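Probable eukaryotic D-amino acid tRNA deacylase, LMAJ005534AAA (Leishmania major, PDB 1TC5) probably hydrolyses D-aminoacyl-tRNAs such as D-tyrosyl-tRNA(Tyr), freeing the D-amino acid and the tRNA, and works as a homodimer. Local coordinates at the interface of chains A and B. Coordinates in Å, arbitrary orientation; residue numbers count along the deposited sequence, not the author numbering. Chains: chain A/B, Probable eukaryotic D-amino acid tRNA deacylase, LMAJ005534AAA.

The interface of chains A and B. Residues chain A 14, 16, 187, 189; chain B 14, 41, 99.
B:Gln99 and A:Thr189 meet through a forked polar contact in this patch of the homodimer interface. The side-chain carbonyl oxygen OE1 of B:Gln99 accepts two hydrogen bonds from the one threonine: the hydroxyl OG1 of A:Thr189 lies 2.8 Å from it and in its carbonyl plane, while the backbone N of A:Thr189, at 3.0 Å from the same OE1, comes from above that plane in a fairly straight bond (162° at H). With OG1 set beside its own backbone N (chi1 -55°), the threonine can present both donors to one acceptor, which should restrain where the amide oxygen of B:Gln99 points. A second polar link runs from the phenol OH of B:Tyr41 to OE1 of A:Gln16, 2.7 Å away; the hydroxyl sits above the amide plane, and amide and ring stand nearly perpendicular (83°), with CD of A:Gln16 at the ring edge. CG of A:Pro187 lies 3.8 Å from the same phenol OH of B:Tyr41.

Apolar contacts lie beside these bonds. CB of A:Thr189 lies 3.9 Å from CD2 of B:Tyr41, its side chain crossing the tyrosine's at about a right angle. A:Met14 and B:Met14 point tip to tip, but their modelled SD and CE atoms overlap impossibly, so how the thioethers pack at the two-fold is doubtful.

A:Met14, A:Gln16 and B:Met14 belong to strand 10-18 of their chains, B:Tyr41 to strand 37-45; A:Pro187, A:Thr189 and B:Gln99 lie in loops, and the two-fold symmetry repeats every contact with the chains exchanged.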
loop_
_atom_site.group_PDB
_atom_site.type_symbol
_atom_site.label_atom_id
_atom_site.label_comp_id
_atom_site.label_asym_id
_atom_site.label_seq_id
_atom_site.Cartn_x
_atom_site.Cartn_y
_atom_site.Cartn_z
ATOM N N MET A 14 -2.851 1.580 -6.794
ATOM C CA MET A 14 -2.778 0.530 -5.790
ATOM C C MET A 14 -4.023 0.678 -4.902
ATOM O O MET A 14 -4.284 1.756 -4.371
ATOM C CB MET A 14 -1.490 0.647 -4.960
ATOM C CG MET A 14 -1.325 -0.432 -3.895
ATOM S SD MET A 14 0.198 -0.318 -2.894
ATOM C CE MET A 14 -0.487 0.035 -1.281
ATOM N N GLN A 16 -6.414 -0.833 -1.745
ATOM C CA GLN A 16 -6.411 -1.619 -0.505
ATOM C C GLN A 16 -7.773 -1.538 0.173
ATOM O O GLN A 16 -8.442 -0.481 0.140
ATOM C CB GLN A 16 -5.374 -1.093 0.497
ATOM C CG GLN A 16 -3.925 -1.184 0.082
ATOM C CD GLN A 16 -2.973 -0.653 1.145
ATOM O OE1 GLN A 16 -2.733 -1.326 2.152
ATOM N NE2 GLN A 16 -2.403 0.534 0.912
ATOM N N PRO A 187 -5.704 -6.008 3.712
ATOM C CA PRO A 187 -5.674 -5.074 2.585
ATOM C C PRO A 187 -6.020 -5.676 1.227
ATOM O O PRO A 187 -6.571 -4.931 0.424
ATOM C CB PRO A 187 -4.227 -4.518 2.601
ATOM C CG PRO A 187 -3.739 -4.745 4.007
ATOM C CD PRO A 187 -4.438 -5.999 4.470
ATOM N N THR A 189 -4.419 -6.272 -1.426
ATOM C CA THR A 189 -3.946 -5.194 -2.259
ATOM C C THR A 189 -3.976 -5.578 -3.731
ATOM O O THR A 189 -3.514 -6.629 -4.094
ATOM C CB THR A 189 -2.504 -4.782 -1.802
ATOM O OG1 THR A 189 -2.538 -4.463 -0.396
ATOM C CG2 THR A 189 -2.061 -3.502 -2.496
ATOM N N MET B 14 5.521 -3.961 -3.252
ATOM C CA MET B 14 5.095 -2.600 -2.956
ATOM C C MET B 14 5.750 -2.212 -1.625
ATOM O O MET B 14 5.607 -2.926 -0.634
ATOM C CB MET B 14 3.561 -2.513 -2.854
ATOM C CG MET B 14 3.006 -1.095 -2.720
ATOM S SD MET B 14 1.201 -0.979 -2.518
ATOM C CE MET B 14 1.069 -0.597 -0.795
ATOM N N TYR B 41 4.949 -5.319 0.801
ATOM C CA TYR B 41 3.963 -6.251 0.276
ATOM C C TYR B 41 4.604 -7.053 -0.847
ATOM O O TYR B 41 5.204 -6.470 -1.731
ATOM C CB TYR B 41 2.745 -5.503 -0.278
ATOM C CG TYR B 41 1.845 -4.736 0.695
ATOM C CD1 TYR B 41 2.044 -4.769 2.064
ATOM C CD2 TYR B 41 0.773 -3.971 0.210
ATOM C CE1 TYR B 41 1.211 -4.064 2.929
ATOM C CE2 TYR B 41 -0.049 -3.279 1.050
ATOM C CZ TYR B 41 0.158 -3.337 2.418
ATOM O OH TYR B 41 -0.682 -2.649 3.262
ATOM N N GLN B 99 1.099 -10.569 -0.188
ATOM C CA GLN B 99 -0.043 -9.960 -0.883
ATOM C C GLN B 99 -0.042 -10.428 -2.312
ATOM O O GLN B 99 0.314 -9.667 -3.221
ATOM C CB GLN B 99 0.050 -8.437 -0.832
ATOM C CG GLN B 99 -0.146 -7.867 0.568
ATOM C CD GLN B 99 -1.582 -7.901 1.004
ATOM O OE1 GLN B 99 -2.347 -7.008 0.642
ATOM N NE2 GLN B 99 -1.970 -8.942 1.756
#